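Local atomic coordinates of putative pyridoxal phosphate-dependent transferase (Clostridium difficile, PDB entry 4DQ6), a protein that probably works as a pyridoxal-phosphate-dependent transferase of the class I and II aminotransferase family, and carries pyridoxal-5'-phosphate in its pocket. Residues R68-V77 / I88-S96; N78-W86 / S207-P218. All coordinates share one frame; numbering follows the deposited sequence.

Contact 1. Residues R68-V77 / I88-S96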
loop_
_atom_site.group_PDB
_atom_site.type_symbol
_atom_site.label_atom_id
_atom_site.label_comp_id
_atom_site.label_asym_id
_atom_site.label_seq_id
_atom_site.Cartn_x
_atom_site.Cartn_y
_atom_site.Cartn_z
ATOM N N ARG A 68 -3.625 8.871 11.241
ATOM C CA ARG A 68 -2.602 9.826 10.852
ATOM C C ARG A 68 -2.762 11.065 11.718
ATOM O O ARG A 68 -3.678 11.888 11.493
ATOM C CB ARG A 68 -2.724 10.173 9.359
ATOM C CG ARG A 68 -1.590 11.027 8.794
ATOM C CD ARG A 68 -1.742 11.250 7.288
ATOM N NE ARG A 68 -1.662 9.986 6.592
ATOM C CZ ARG A 68 -2.689 9.331 6.062
ATOM N NH1 ARG A 68 -3.902 9.888 6.015
ATOM N NH2 ARG A 68 -2.488 8.153 5.599
ATOM N N PRO A 69 -1.944 11.205 12.738
ATOM C CA PRO A 69 -2.117 12.352 13.646
ATOM C C PRO A 69 -1.700 13.639 12.936
ATOM O O PRO A 69 -0.944 13.573 11.983
ATOM C CB PRO A 69 -1.148 12.059 14.802
ATOM C CG PRO A 69 -0.122 11.191 14.217
ATOM C CD PRO A 69 -0.804 10.371 13.132
ATOM N N ASP A 70 -2.169 14.788 13.419
ATOM C CA ASP A 70 -1.818 16.047 12.760
ATOM C C ASP A 70 -0.300 16.244 12.652
ATOM O O ASP A 70 0.175 16.863 11.719
ATOM C CB ASP A 70 -2.378 17.226 13.554
ATOM C CG ASP A 70 -3.890 17.347 13.471
ATOM O OD1 ASP A 70 -4.531 16.659 12.643
ATOM O OD2 ASP A 70 -4.427 18.179 14.238
ATOM N N SER A 71 0.458 15.723 13.616
ATOM C CA SER A 71 1.937 15.863 13.647
ATOM C C SER A 71 2.650 15.280 12.404
ATOM O O SER A 71 3.723 15.761 12.033
ATOM C CB SER A 71 2.518 15.182 14.902
ATOM O OG SER A 71 2.241 13.798 14.961
ATOM N N TYR A 72 2.020 14.298 11.749
ATOM C CA TYR A 72 2.599 13.680 10.571
ATOM C C TYR A 72 2.668 14.690 9.412
ATOM O O TYR A 72 3.742 15.020 8.921
ATOM C CB TYR A 72 1.780 12.455 10.195
ATOM C CG TYR A 72 2.154 11.758 8.947
ATOM C CD1 TYR A 72 1.680 12.166 7.718
ATOM C CD2 TYR A 72 2.991 10.638 8.991
ATOM C CE1 TYR A 72 2.015 11.484 6.548
ATOM C CE2 TYR A 72 3.317 9.907 7.878
ATOM C CZ TYR A 72 2.873 10.343 6.639
ATOM O OH TYR A 72 3.124 9.714 5.407
ATOM N N ASN A 73 1.521 15.263 9.036
ATOM C CA ASN A 73 1.532 16.263 7.933
ATOM C C ASN A 73 2.234 17.563 8.384
ATOM O O ASN A 73 2.854 18.212 7.573
ATOM C CB ASN A 73 0.129 16.562 7.397
ATOM C CG ASN A 73 -0.366 15.470 6.463
ATOM O OD1 ASN A 73 0.430 14.656 5.977
ATOM N ND2 ASN A 73 -1.692 15.438 6.205
ATOM N N GLU A 74 2.180 17.914 9.675
ATOM C CA GLU A 74 2.960 19.056 10.191
ATOM C C GLU A 74 4.473 18.863 9.937
ATOM O O GLU A 74 5.150 19.810 9.582
ATOM C CB GLU A 74 2.700 19.292 11.686
ATOM C CG GLU A 74 1.307 19.869 11.912
ATOM C CD GLU A 74 0.765 19.904 13.351
ATOM O OE1 GLU A 74 1.335 19.285 14.306
ATOM O OE2 GLU A 74 -0.311 20.574 13.511
ATOM N N SER A 75 4.988 17.632 10.079
ATOM C CA SER A 75 6.387 17.405 9.825
ATOM C C SER A 75 6.749 17.659 8.369
ATOM O O SER A 75 7.852 18.143 8.066
ATOM C CB SER A 75 6.827 15.982 10.263
ATOM O OG SER A 75 6.413 14.952 9.397
ATOM N N ILE A 76 5.826 17.265 7.477
ATOM C CA ILE A 76 6.012 17.485 6.056
ATOM C C ILE A 76 5.982 18.992 5.721
ATOM O O ILE A 76 6.860 19.507 5.029
ATOM C CB ILE A 76 4.960 16.735 5.225
ATOM C CG1 ILE A 76 5.141 15.219 5.432
ATOM C CG2 ILE A 76 5.038 17.121 3.743
ATOM C CD1 ILE A 76 3.987 14.359 4.900
ATOM N N VAL A 77 4.972 19.679 6.190
ATOM C CA VAL A 77 4.853 21.115 5.938
ATOM C C VAL A 77 6.114 21.822 6.417
ATOM O O VAL A 77 6.668 22.658 5.744
ATOM C CB VAL A 77 3.604 21.717 6.643
ATOM C CG1 VAL A 77 3.620 23.249 6.585
ATOM C CG2 VAL A 77 2.332 21.131 6.023
ATOM N N ILE A 88 3.511 25.410 2.174
ATOM C CA ILE A 88 2.288 24.706 1.782
ATOM C C ILE A 88 1.308 24.662 2.949
ATOM O O ILE A 88 1.643 25.052 4.091
ATOM C CB ILE A 88 2.569 23.264 1.295
ATOM C CG1 ILE A 88 3.094 22.325 2.415
ATOM C CG2 ILE A 88 3.573 23.280 0.134
ATOM C CD1 ILE A 88 2.769 20.815 2.166
ATOM N N LYS A 89 0.075 24.240 2.650
ATOM C CA LYS A 89 -0.913 23.998 3.695
ATOM C C LYS A 89 -1.034 22.492 3.878
ATOM O O LYS A 89 -1.029 21.755 2.909
ATOM C CB LYS A 89 -2.250 24.574 3.302
ATOM C CG LYS A 89 -2.209 26.110 3.231
ATOM C CD LYS A 89 -3.555 26.666 2.781
ATOM C CE LYS A 89 -3.493 28.160 2.492
ATOM N NZ LYS A 89 -3.319 28.995 3.709
ATOM N N SER A 90 -1.195 22.056 5.126
ATOM C CA SER A 90 -1.387 20.636 5.443
ATOM C C SER A 90 -2.610 20.080 4.733
ATOM O O SER A 90 -2.643 18.923 4.333
ATOM C CB SER A 90 -1.528 20.413 6.940
ATOM O OG SER A 90 -2.618 21.144 7.511
ATOM N N GLU A 91 -3.595 20.947 4.501
ATOM C CA GLU A 91 -4.810 20.540 3.794
ATOM C C GLU A 91 -4.596 20.136 2.339
ATOM O O GLU A 91 -5.484 19.541 1.754
ATOM C CB GLU A 91 -5.851 21.679 3.822
ATOM C CG GLU A 91 -6.381 21.974 5.216
ATOM C CD GLU A 91 -5.581 22.963 6.038
ATOM O OE1 GLU A 91 -4.453 23.387 5.692
ATOM O OE2 GLU A 91 -6.157 23.349 7.111
ATOM N N TRP A 92 -3.461 20.483 1.761
ATOM C CA TRP A 92 -3.138 20.106 0.405
ATOM C C TRP A 92 -2.591 18.718 0.252
ATOM O O TRP A 92 -2.423 18.249 -0.910
ATOM C CB TRP A 92 -2.153 21.048 -0.180
ATOM C CG TRP A 92 -2.570 22.491 -0.237
ATOM C CD1 TRP A 92 -3.823 23.009 -0.032
ATOM C CD2 TRP A 92 -1.715 23.621 -0.579
ATOM N NE1 TRP A 92 -3.823 24.371 -0.223
ATOM C CE2 TRP A 92 -2.581 24.802 -0.554
ATOM C CE3 TRP A 92 -0.383 23.768 -0.951
ATOM C CZ2 TRP A 92 -2.071 26.094 -0.840
ATOM C CZ3 TRP A 92 0.098 25.065 -1.241
ATOM C CH2 TRP A 92 -0.726 26.181 -1.178
ATOM N N LEU A 93 -2.302 17.990 1.353
ATOM C CA LEU A 93 -1.554 16.758 1.281
ATOM C C LEU A 93 -2.435 15.541 1.221
ATOM O O LEU A 93 -3.340 15.401 2.030
ATOM C CB LEU A 93 -0.639 16.636 2.504
ATOM C CG LEU A 93 0.537 17.591 2.581
ATOM C CD1 LEU A 93 1.171 17.718 3.970
ATOM C CD2 LEU A 93 1.545 17.216 1.505
ATOM N N ILE A 94 -2.110 14.648 0.265
ATOM C CA ILE A 94 -2.696 13.310 0.199
ATOM C C ILE A 94 -1.602 12.243 0.349
ATOM O O ILE A 94 -0.555 12.322 -0.306
ATOM C CB ILE A 94 -3.499 13.071 -1.112
ATOM C CG1 ILE A 94 -4.668 14.028 -1.058
ATOM C CG2 ILE A 94 -3.928 11.610 -1.267
ATOM C CD1 ILE A 94 -5.570 13.864 -2.274
ATOM N N TYR A 95 -1.854 11.256 1.231
ATOM C CA TYR A 95 -0.978 10.082 1.392
ATOM C C TYR A 95 -1.052 9.195 0.153
ATOM O O TYR A 95 -2.155 8.916 -0.338
ATOM C CB TYR A 95 -1.468 9.256 2.580
ATOM C CG TYR A 95 -0.920 7.849 2.608
ATOM C CD1 TYR A 95 0.413 7.587 3.040
ATOM C CD2 TYR A 95 -1.673 6.768 2.186
ATOM C CE1 TYR A 95 0.943 6.315 2.987
ATOM C CE2 TYR A 95 -1.127 5.489 2.124
ATOM C CZ TYR A 95 0.162 5.260 2.531
ATOM O OH TYR A 95 0.682 3.957 2.490
ATOM N N SER A 96 0.072 8.617 -0.256
ATOM C CA SER A 96 0.097 7.551 -1.238
ATOM C C SER A 96 1.188 6.552 -0.819
ATOM O O SER A 96 2.235 7.003 -0.300
ATOM C CB SER A 96 0.363 8.117 -2.607
ATOM O OG SER A 96 0.435 7.087 -3.603
HETATM O O HOH W 1 -2.579 13.432 4.069
HETATM O O HOH W 2 5.567 24.404 3.972
#
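Leu93 and Val77 carry the apolar part of this contact. The CD1 methyl of Leu93 lies 3.9 Å from Ile76 CG2 and reaches Val77 CG2, while the side chain of Asn73 runs past Leu93 in the opposite direction, its CG 3.7 Å from Leu93 CD1. One turn on, Val77 turns its two methyls to different partners. CG2, beside its own backbone N, touches both Ile88 CG1 (3.9 Å) and the backbone of Ser90; CG1 rests against the carbonyl oxygen of Ile88.

The flat groups meet at the other end. Arg68 stretches out with chi1 at -172°, then bends at chi3, which lays one face of the guanidinium over Tyr95 CB, 3.4 Å from NH2. The guanidinium and ring planes are only 14° apart, but NH2 reaches the ring obliquely. Tyr72 OH comes to the ring edge of Tyr95. Asn273 binds both Arg68 NH2 and Tyr72 OH.

No direct hydrogen bond crosses; two waters do that work. One accepts from Asn73 ND2 and donates to Leu93 O (2.9 Å), the other donates to Val77 O (2.7 Å) and accepts from Ile88 N.

The helical segment 70-77, first part of helix 70-84, crosses strand 93-96, outermost of the seven-stranded mixed sheet of fold type I pyridoxal-phosphate enzymes, at 106°. Strand 248-251 pairs with it, helix 275-287 packs on Tyr72, and helix 255-267 takes Ile94.

Contact 2. Residues N78-W86 / S207-P218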
loop_
_atom_site.group_PDB
_atom_site.type_symbol
_atom_site.label_atom_id
_atom_site.label_comp_id
_atom_site.label_asym_id
_atom_site.label_seq_id
_atom_site.Cartn_x
_atom_site.Cartn_y
_atom_site.Cartn_z
ATOM N N ASN A 78 6.583 21.470 7.612
ATOM C CA ASN A 78 7.777 22.104 8.162
ATOM C C ASN A 78 9.031 21.807 7.408
ATOM O O ASN A 78 9.844 22.679 7.192
ATOM C CB ASN A 78 7.911 21.714 9.639
ATOM C CG ASN A 78 6.790 22.309 10.472
ATOM O OD1 ASN A 78 6.132 23.309 10.046
ATOM N ND2 ASN A 78 6.522 21.724 11.641
ATOM N N TRP A 79 9.196 20.566 6.956
ATOM C CA TRP A 79 10.312 20.235 6.026
ATOM C C TRP A 79 10.328 21.053 4.772
ATOM O O TRP A 79 11.327 21.622 4.370
ATOM C CB TRP A 79 10.197 18.766 5.658
ATOM C CG TRP A 79 11.377 18.259 4.894
ATOM C CD1 TRP A 79 11.458 17.961 3.537
ATOM C CD2 TRP A 79 12.653 17.807 5.454
ATOM N NE1 TRP A 79 12.688 17.460 3.230
ATOM C CE2 TRP A 79 13.442 17.315 4.360
ATOM C CE3 TRP A 79 13.218 17.809 6.738
ATOM C CZ2 TRP A 79 14.745 16.828 4.545
ATOM C CZ3 TRP A 79 14.482 17.275 6.915
ATOM C CH2 TRP A 79 15.244 16.830 5.826
ATOM N N LEU A 80 9.191 21.138 4.094
ATOM C CA LEU A 80 9.184 21.822 2.831
ATOM C C LEU A 80 9.506 23.316 3.017
ATOM O O LEU A 80 10.150 23.920 2.149
ATOM C CB LEU A 80 7.823 21.666 2.153
ATOM C CG LEU A 80 7.426 20.263 1.701
ATOM C CD1 LEU A 80 6.071 20.205 0.952
ATOM C CD2 LEU A 80 8.497 19.538 0.977
ATOM N N TYR A 81 9.029 23.926 4.094
ATOM C CA TYR A 81 9.451 25.288 4.347
ATOM C C TYR A 81 10.932 25.438 4.717
ATOM O O TYR A 81 11.617 26.259 4.138
ATOM C CB TYR A 81 8.571 26.007 5.390
ATOM C CG TYR A 81 8.948 27.461 5.435
ATOM C CD1 TYR A 81 8.587 28.312 4.416
ATOM C CD2 TYR A 81 9.731 27.954 6.449
ATOM C CE1 TYR A 81 8.970 29.633 4.423
ATOM C CE2 TYR A 81 10.116 29.271 6.466
ATOM C CZ TYR A 81 9.731 30.101 5.453
ATOM O OH TYR A 81 10.135 31.404 5.473
ATOM N N ARG A 82 11.416 24.607 5.635
ATOM C CA ARG A 82 12.795 24.722 6.137
ATOM C C ARG A 82 13.800 24.488 5.037
ATOM O O ARG A 82 14.796 25.172 4.928
ATOM C CB ARG A 82 13.137 23.588 7.107
ATOM C CG ARG A 82 12.335 23.433 8.365
ATOM C CD ARG A 82 13.278 23.070 9.495
ATOM N NE ARG A 82 13.839 21.717 9.521
ATOM C CZ ARG A 82 13.139 20.592 9.623
ATOM N NH1 ARG A 82 11.825 20.611 9.606
ATOM N NH2 ARG A 82 13.762 19.444 9.709
ATOM N N ARG A 83 13.547 23.436 4.281
ATOM C CA ARG A 83 14.492 22.974 3.290
ATOM C C ARG A 83 14.369 23.655 1.945
ATOM O O ARG A 83 15.358 23.865 1.289
ATOM C CB ARG A 83 14.388 21.457 3.121
ATOM C CG ARG A 83 14.510 20.675 4.419
ATOM C CD ARG A 83 15.933 20.624 4.959
ATOM N NE ARG A 83 16.901 20.087 4.002
ATOM C CZ ARG A 83 18.208 20.046 4.219
ATOM N NH1 ARG A 83 18.702 20.511 5.349
ATOM N NH2 ARG A 83 19.020 19.534 3.318
ATOM N N HIS A 84 13.143 23.977 1.538
ATOM C CA HIS A 84 12.927 24.462 0.165
ATOM C C HIS A 84 12.324 25.824 0.115
ATOM O O HIS A 84 12.078 26.340 -0.984
ATOM C CB HIS A 84 12.051 23.521 -0.593
ATOM C CG HIS A 84 12.527 22.108 -0.571
ATOM N ND1 HIS A 84 13.774 21.768 -0.958
ATOM C CD2 HIS A 84 11.884 20.943 -0.247
ATOM C CE1 HIS A 84 13.925 20.442 -0.822
ATOM N NE2 HIS A 84 12.769 19.943 -0.382
ATOM N N ASN A 85 12.061 26.443 1.248
ATOM C CA ASN A 85 11.400 27.749 1.288
ATOM C C ASN A 85 10.067 27.731 0.539
ATOM O O ASN A 85 9.669 28.725 -0.069
ATOM C CB ASN A 85 12.313 28.828 0.699
ATOM C CG ASN A 85 12.081 30.183 1.330
ATOM O OD1 ASN A 85 11.817 30.323 2.558
ATOM N ND2 ASN A 85 12.204 31.229 0.501
ATOM N N TRP A 86 9.347 26.642 0.666
ATOM C CA TRP A 86 8.058 26.479 0.027
ATOM C C TRP A 86 7.031 26.307 1.125
ATOM O O TRP A 86 7.061 25.297 1.863
ATOM C CB TRP A 86 8.107 25.262 -0.871
ATOM C CG TRP A 86 6.843 25.039 -1.618
ATOM C CD1 TRP A 86 5.904 25.971 -1.988
ATOM C CD2 TRP A 86 6.383 23.780 -2.141
ATOM N NE1 TRP A 86 4.873 25.370 -2.679
ATOM C CE2 TRP A 86 5.141 24.050 -2.828
ATOM C CE3 TRP A 86 6.885 22.488 -2.123
ATOM C CZ2 TRP A 86 4.397 23.032 -3.383
ATOM C CZ3 TRP A 86 6.119 21.475 -2.706
ATOM C CH2 TRP A 86 4.946 21.768 -3.347
ATOM N N SER A 207 14.194 15.373 -4.270
ATOM C CA SER A 207 14.283 16.812 -3.981
ATOM C C SER A 207 15.255 17.137 -2.843
ATOM O O SER A 207 15.793 18.233 -2.764
ATOM C CB SER A 207 12.907 17.364 -3.593
ATOM O OG SER A 207 12.360 16.640 -2.494
ATOM N N ASP A 208 15.591 16.148 -2.019
ATOM C CA ASP A 208 16.529 16.375 -0.908
ATOM C C ASP A 208 17.947 15.970 -1.236
ATOM O O ASP A 208 18.860 16.194 -0.414
ATOM C CB ASP A 208 16.098 15.615 0.367
ATOM C CG ASP A 208 14.660 15.942 0.827
ATOM O OD1 ASP A 208 14.321 17.116 0.912
ATOM O OD2 ASP A 208 13.883 15.004 1.189
ATOM N N ILE A 209 18.117 15.238 -2.320
ATOM C CA ILE A 209 19.423 14.710 -2.686
ATOM C C ILE A 209 20.071 15.653 -3.683
ATOM O O ILE A 209 19.991 15.472 -4.908
ATOM C CB ILE A 209 19.339 13.252 -3.174
ATOM C CG1 ILE A 209 18.646 12.368 -2.074
ATOM C CG2 ILE A 209 20.752 12.737 -3.479
ATOM C CD1 ILE A 209 18.242 11.015 -2.634
ATOM N N ILE A 210 20.594 16.724 -3.141
ATOM C CA ILE A 210 21.144 17.842 -3.885
ATOM C C ILE A 210 22.557 18.132 -3.497
ATOM O O ILE A 210 22.861 18.163 -2.302
ATOM C CB ILE A 210 20.283 19.112 -3.651
ATOM C CG1 ILE A 210 18.777 18.857 -3.845
ATOM C CG2 ILE A 210 20.764 20.267 -4.517
ATOM C CD1 ILE A 210 18.347 18.510 -5.286
ATOM N N LEU A 211 23.444 18.269 -4.462
ATOM C CA LEU A 211 24.867 18.451 -4.191
ATOM C C LEU A 211 25.208 19.919 -4.016
ATOM O O LEU A 211 24.350 20.830 -4.265
ATOM C CB LEU A 211 25.687 17.793 -5.318
ATOM C CG LEU A 211 25.545 16.291 -5.502
ATOM C CD1 LEU A 211 26.643 15.710 -6.368
ATOM C CD2 LEU A 211 25.535 15.651 -4.130
ATOM N N LYS A 212 26.430 20.172 -3.546
ATOM C CA LYS A 212 26.871 21.534 -3.305
ATOM C C LYS A 212 26.747 22.434 -4.527
ATOM O O LYS A 212 26.925 21.989 -5.654
ATOM C CB LYS A 212 28.352 21.529 -2.804
ATOM C CG LYS A 212 28.473 20.969 -1.411
ATOM C CD LYS A 212 29.929 20.690 -1.022
ATOM C CE LYS A 212 30.081 20.055 0.380
ATOM N NZ LYS A 212 30.485 18.596 0.383
ATOM N N LYS A 213 26.398 23.701 -4.282
ATOM C CA LYS A 213 26.245 24.744 -5.293
ATOM C C LYS A 213 24.999 24.554 -6.145
ATOM O O LYS A 213 24.850 25.185 -7.216
ATOM C CB LYS A 213 27.510 24.894 -6.151
ATOM C CG LYS A 213 28.744 25.231 -5.334
ATOM C CD LYS A 213 29.732 26.128 -6.092
ATOM C CE LYS A 213 30.270 25.499 -7.379
ATOM N NZ LYS A 213 31.382 26.299 -8.014
ATOM N N HIS A 214 24.098 23.681 -5.711
ATOM C CA HIS A 214 22.777 23.534 -6.364
ATOM C C HIS A 214 21.683 23.589 -5.350
ATOM O O HIS A 214 21.915 23.422 -4.156
ATOM C CB HIS A 214 22.710 22.228 -7.163
ATOM C CG HIS A 214 23.754 22.180 -8.202
ATOM N ND1 HIS A 214 23.638 22.841 -9.363
ATOM C CD2 HIS A 214 25.045 21.653 -8.161
ATOM C CE1 HIS A 214 24.827 22.752 -10.037
ATOM N NE2 HIS A 214 25.654 21.977 -9.337
ATOM N N LYS A 215 20.481 23.925 -5.793
ATOM C CA LYS A 215 19.342 24.110 -4.910
ATOM C C LYS A 215 18.083 23.610 -5.570
ATOM O O LYS A 215 17.777 23.996 -6.700
ATOM C CB LYS A 215 19.165 25.589 -4.488
ATOM C CG LYS A 215 18.339 25.629 -3.215
ATOM C CD LYS A 215 18.132 27.021 -2.612
ATOM C CE LYS A 215 16.901 27.062 -1.677
ATOM N NZ LYS A 215 16.768 26.071 -0.540
ATOM N N HIS A 216 17.349 22.732 -4.899
ATOM C CA HIS A 216 16.060 22.306 -5.379
ATOM C C HIS A 216 15.053 23.428 -5.354
ATOM O O HIS A 216 14.856 24.085 -4.311
ATOM C CB HIS A 216 15.520 21.129 -4.579
ATOM C CG HIS A 216 14.224 20.644 -5.068
ATOM N ND1 HIS A 216 14.105 19.967 -6.234
ATOM C CD2 HIS A 216 12.943 20.780 -4.547
ATOM C CE1 HIS A 216 12.792 19.713 -6.453
ATOM N NE2 HIS A 216 12.081 20.248 -5.454
ATOM N N ILE A 217 14.357 23.600 -6.476
ATOM C CA ILE A 217 13.231 24.546 -6.613
ATOM C C ILE A 217 11.968 23.760 -6.959
ATOM O O ILE A 217 11.874 23.238 -8.071
ATOM C CB ILE A 217 13.489 25.526 -7.783
ATOM C CG1 ILE A 217 14.837 26.225 -7.650
ATOM C CG2 ILE A 217 12.334 26.508 -7.929
ATOM C CD1 ILE A 217 15.034 27.025 -6.399
ATOM N N PRO A 218 11.001 23.649 -6.058
ATOM C CA PRO A 218 9.760 23.003 -6.390
ATOM C C PRO A 218 9.113 23.837 -7.491
ATOM O O PRO A 218 8.963 25.056 -7.359
ATOM C CB PRO A 218 8.984 22.996 -5.056
ATOM C CG PRO A 218 10.076 23.154 -4.028
ATOM C CD PRO A 218 11.086 24.007 -4.646
HETATM O O HOH W 3 19.277 18.754 0.339
HETATM O O HOH W 4 16.198 19.023 1.649
HETATM O O HOH W 5 15.699 23.646 -1.848
HETATM O O HOH W 6 13.536 26.392 -3.358
HETATM O O HOH W 7 11.053 17.510 -0.161
#
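Trp79 and His84 leave the helix by different torsions and converge on Asp208. In Trp79, CG is anti to the backbone N (chi1 -171°), which carries the indole N-H out to the carboxylate; in Asp208, chi1 of -55° sets CG beside its own backbone N and swings OD1 back to meet it. The bond from Trp79 NE1 to Asp208 OD1 is 2.9 Å long and moderately bent, 153° at the hydrogen. It arrives on the syn side but tilted out of the carboxylate plane; the indole and carboxylate planes are almost perpendicular.

The His84 ring, by contrast, is nearly coplanar with that carboxylate, and OD1 lies at its edge, 3.5 Å from NE2. Arg83 CB sits over one face of the imidazole. Against the opposite face His216 turns its CD2 edge, a T-shaped pair with centroids 5.0 Å apart. Two waters lie in the imidazole plane: one joins NE2 to Ser207 OG, the other joins ND1 to Lys215 NZ and His216 O. Farther along, Pro218 CB makes a CH-pi contact over the six-membered ring of Trp86, 3.6 Å from CE3.

Arg83 CG covers the centre of the Trp79 indole, and its guanidinium meets the loop through water: NE holds a water that donates to Asp208 OD1 (2.8 Å), and NH2 another bound to Asp208 O. That guanidinium also forms salt bridges with Glu289 and Glu293, while Thr239 binds Asp208 OD2 and Glu204 binds His216 NE2.

Loop 207-218 directly follows Ile205 and His206 of the pyridoxal-5'-phosphate pocket, so the contact joins the end of helix 70-84 to the chain just past it. A buried carboxylate is satisfied by an indole N-H, a hydroxyl and a water; the water-linked Arg83, whose charge Glu289 and Glu293 share, may modestly stabilise its negative charge.

Overall arrangement
From the N terminus, the chain enters helix 70-84, whose first half serves contact 1 and whose last turns serve contact 2. It then turns into residues 88-96, and strand 93-96 runs across the first part of the helix, so contact 1 closes a short loop of ten residues within which all of 78-86 falls. Contact 2 closes a far longer one, waiting until strand 199-203 has been laid down and the loop 207-218 follows it. The segments alternate, so the two closures cross rather than nest. Ile88 CD1 meets Leu80 CD1 at 3.6 Å where they touch. One helix thereby ties the edge strand of the large mixed sheet to a loop leading from its interior.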